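Local structure of diacylglycerol O-acyltransferase (Marinobacter hydrocarbonoclasticus, 6CHJ) at residues V290-V295 against Q372-V377. The protein probably transfers the acyl group of an acyl-CoA to a 1,2-diacyl-sn-glycerol, forming triacylglycerol, and belongs to the wax ester synthase/diacylglycerol acyltransferase family. Numbering follows the deposited sequence.
Sequences VAFVPV and QTFNVV
F292 and F374 reach out side by side in the same direction and meet as a T-shaped pair: the edge of the F292 ring is turned toward the face of the F374 ring, with centroids 4.9 Å apart and planes at 60°. CD1 of F292 comes 3.5 Å from CE2 of F374, while the methylene CB of F292 sits over the same ring, 3.6 Å from its centroid, in a CH-pi contact. CG of F374 stands between its own backbone N and carbonyl carbon (chi1 56°), which turns the ring to receive this methylene. Phenylalanine suits both places, one offering an apolar edge and CH2, the other a broad face. CG2 of V377 packs against the same CB, at 4.1 Å. CG1 of V290, anti to its backbone N, reaches T373 O (3.4 Å) alongside CB of F374; branched, apolar valine suits such strand positions beside the aromatic pair.

N375 grips V290 twice. Its OD1 accepts the N-H of V290 (N to OD1 2.9 Å, nearly straight at 170°), and its own N donates to V290 O at 2.7 Å. The short amide takes the place a backbone carbonyl would probably fill, F374 O being bonded instead by NE2 of Q372; ND2 of N375 is satisfied by P227 O. Parallel pairing takes over at F292, whose N donates to V376 O at 2.8 Å.

The contact sets strand 290-294 against the start of strand 376-380 and the loop leading into it, in a mixed sheet. Strand 310-314 runs antiparallel along the other side of 290-294, its L312 touching F374, while L356 of helix 345-365 packs against F292.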
ATOM      1  N   VAL B 290     -23.655 -15.286 -15.172  1.00 45.17           N
ATOM      2  CA  VAL B 290     -24.518 -14.113 -15.272  1.00 44.53           C
ATOM      3  C   VAL B 290     -23.711 -12.879 -14.900  1.00 50.15           C
ATOM      4  O   VAL B 290     -22.933 -12.909 -13.938  1.00 47.51           O
ATOM      5  CB  VAL B 290     -25.755 -14.254 -14.366  1.00 51.03           C
ATOM      6  CG1 VAL B 290     -26.554 -12.948 -14.317  1.00 48.64           C
ATOM      7  CG2 VAL B 290     -26.604 -15.422 -14.832  1.00 42.48           C
ATOM      8  N   ALA B 291     -23.915 -11.789 -15.652  1.00 48.47           N
ATOM      9  CA  ALA B 291     -23.169 -10.549 -15.484  1.00 49.66           C
ATOM     10  C   ALA B 291     -24.079  -9.402 -15.055  1.00 53.49           C
ATOM     11  O   ALA B 291     -25.154  -9.202 -15.623  1.00 53.55           O
ATOM     12  CB  ALA B 291     -22.473 -10.154 -16.785  1.00 47.50           C
ATOM     13  N   PHE B 292     -23.613  -8.629 -14.080  1.00 51.14           N
ATOM     14  CA  PHE B 292     -24.235  -7.366 -13.697  1.00 54.73           C
ATOM     15  C   PHE B 292     -23.792  -6.274 -14.675  1.00 57.95           C
ATOM     16  O   PHE B 292     -22.608  -5.906 -14.698  1.00 61.17           O
ATOM     17  CB  PHE B 292     -23.832  -7.036 -12.254  1.00 56.00           C
ATOM     18  CG  PHE B 292     -24.386  -5.722 -11.717  1.00 59.67           C
ATOM     19  CD1 PHE B 292     -25.252  -5.718 -10.635  1.00 55.76           C
ATOM     20  CD2 PHE B 292     -23.995  -4.497 -12.254  1.00 60.51           C
ATOM     21  CE1 PHE B 292     -25.739  -4.529 -10.128  1.00 60.32           C
ATOM     22  CE2 PHE B 292     -24.489  -3.306 -11.749  1.00 62.66           C
ATOM     23  CZ  PHE B 292     -25.356  -3.322 -10.689  1.00 58.97           C
ATOM     24  N   VAL B 293     -24.736  -5.725 -15.441  1.00 54.12           N
ATOM     25  CA  VAL B 293     -24.418  -4.838 -16.565  1.00 60.55           C
ATOM     26  C   VAL B 293     -25.211  -3.534 -16.522  1.00 64.04           C
ATOM     27  O   VAL B 293     -26.387  -3.516 -16.904  1.00 71.02           O
ATOM     28  CB  VAL B 293     -24.669  -5.544 -17.906  1.00 60.75           C
ATOM     29  CG1 VAL B 293     -24.238  -4.658 -19.064  1.00 56.58           C
ATOM     30  CG2 VAL B 293     -23.965  -6.902 -17.945  1.00 58.95           C
ATOM     31  N   PRO B 294     -24.615  -2.420 -16.098  1.00 68.54           N
ATOM     32  CA  PRO B 294     -25.297  -1.125 -16.254  1.00 72.05           C
ATOM     33  C   PRO B 294     -25.544  -0.803 -17.727  1.00 72.41           C
ATOM     34  O   PRO B 294     -24.739  -1.136 -18.600  1.00 66.48           O
ATOM     35  CB  PRO B 294     -24.324  -0.124 -15.611  1.00 68.93           C
ATOM     36  CG  PRO B 294     -23.435  -0.958 -14.702  1.00 69.17           C
ATOM     37  CD  PRO B 294     -23.328  -2.300 -15.377  1.00 63.78           C
ATOM     38  N   VAL B 295     -26.692  -0.171 -17.995  1.00 77.23           N
ATOM     39  CA  VAL B 295     -27.053   0.347 -19.324  1.00 72.17           C
ATOM     40  C   VAL B 295     -27.611   1.758 -19.185  1.00 74.00           C
ATOM     41  O   VAL B 295     -28.265   2.274 -20.090  1.00 81.53           O
ATOM     42  CB  VAL B 295     -28.067  -0.553 -20.041  1.00 72.93           C
ATOM     43  CG1 VAL B 295     -27.418  -1.856 -20.482  1.00 71.13           C
ATOM     44  CG2 VAL B 295     -29.263  -0.820 -19.131  1.00 74.28           C
ATOM     45  N   GLN B 372     -26.572 -15.337  -5.030  1.00 53.56           N
ATOM     46  CA  GLN B 372     -25.441 -14.642  -5.649  1.00 54.40           C
ATOM     47  C   GLN B 372     -25.891 -13.709  -6.777  1.00 50.62           C
ATOM     48  O   GLN B 372     -25.408 -12.576  -6.873  1.00 49.18           O
ATOM     49  CB  GLN B 372     -24.412 -15.661  -6.160  1.00 53.16           C
ATOM     50  CG  GLN B 372     -23.280 -15.066  -7.014  1.00 49.84           C
ATOM     51  CD  GLN B 372     -22.210 -14.374  -6.190  1.00 47.78           C
ATOM     52  OE1 GLN B 372     -21.735 -14.916  -5.188  1.00 48.03           O
ATOM     53  NE2 GLN B 372     -21.836 -13.160  -6.598  1.00 45.29           N
ATOM     54  N   THR B 373     -26.806 -14.177  -7.642  1.00 52.51           N
ATOM     55  CA  THR B 373     -27.521 -13.370  -8.637  1.00 48.71           C
ATOM     56  C   THR B 373     -26.649 -12.901  -9.806  1.00 47.80           C
ATOM     57  O   THR B 373     -27.137 -12.736 -10.930  1.00 50.14           O
ATOM     58  CB  THR B 373     -28.180 -12.156  -7.959  1.00 51.12           C
ATOM     59  OG1 THR B 373     -28.882 -12.579  -6.784  1.00 51.68           O
ATOM     60  CG2 THR B 373     -29.146 -11.455  -8.901  1.00 49.91           C
ATOM     61  N   PHE B 374     -25.372 -12.634  -9.567  1.00 49.79           N
ATOM     62  CA  PHE B 374     -24.501 -12.362 -10.692  1.00 51.32           C
ATOM     63  C   PHE B 374     -23.088 -12.754 -10.311  1.00 51.35           C
ATOM     64  O   PHE B 374     -22.696 -12.685  -9.146  1.00 50.74           O
ATOM     65  CB  PHE B 374     -24.575 -10.897 -11.170  1.00 52.92           C
ATOM     66  CG  PHE B 374     -24.284  -9.874 -10.104  1.00 49.76           C
ATOM     67  CD1 PHE B 374     -22.987  -9.425  -9.895  1.00 47.44           C
ATOM     68  CD2 PHE B 374     -25.319  -9.320  -9.346  1.00 51.55           C
ATOM     69  CE1 PHE B 374     -22.712  -8.462  -8.921  1.00 51.94           C
ATOM     70  CE2 PHE B 374     -25.058  -8.353  -8.373  1.00 55.30           C
ATOM     71  CZ  PHE B 374     -23.748  -7.922  -8.159  1.00 50.11           C
ATOM     72  N   ASN B 375     -22.333 -13.193 -11.310  1.00 52.69           N
ATOM     73  CA  ASN B 375     -20.997 -13.686 -11.045  1.00 49.99           C
ATOM     74  C   ASN B 375     -19.933 -12.626 -11.243  1.00 47.48           C
ATOM     75  O   ASN B 375     -18.835 -12.777 -10.697  1.00 45.91           O
ATOM     76  CB  ASN B 375     -20.706 -14.896 -11.933  1.00 52.06           C
ATOM     77  CG  ASN B 375     -21.764 -15.991 -11.791  1.00 49.13           C
ATOM     78  OD1 ASN B 375     -22.782 -15.976 -12.483  1.00 48.74           O
ATOM     79  ND2 ASN B 375     -21.518 -16.941 -10.897  1.00 45.82           N
ATOM     80  N   VAL B 376     -20.241 -11.538 -11.950  1.00 47.13           N
ATOM     81  CA  VAL B 376     -19.238 -10.528 -12.266  1.00 49.35           C
ATOM     82  C   VAL B 376     -19.939  -9.236 -12.672  1.00 48.06           C
ATOM     83  O   VAL B 376     -21.066  -9.255 -13.169  1.00 52.67           O
ATOM     84  CB  VAL B 376     -18.298 -11.060 -13.380  1.00 48.70           C
ATOM     85  CG1 VAL B 376     -19.111 -11.485 -14.606  1.00 46.60           C
ATOM     86  CG2 VAL B 376     -17.239 -10.035 -13.743  1.00 49.12           C
ATOM     87  N   VAL B 377     -19.260  -8.110 -12.470  1.00 51.97           N
ATOM     88  CA  VAL B 377     -19.682  -6.811 -12.992  1.00 49.07           C
ATOM     89  C   VAL B 377     -18.955  -6.564 -14.301  1.00 51.00           C
ATOM     90  O   VAL B 377     -17.741  -6.759 -14.384  1.00 53.32           O
ATOM     91  CB  VAL B 377     -19.382  -5.683 -11.988  1.00 45.51           C
ATOM     92  CG1 VAL B 377     -19.703  -4.307 -12.614  1.00 43.16           C
ATOM     93  CG2 VAL B 377     -20.176  -5.919 -10.698  1.00 44.92           C
TER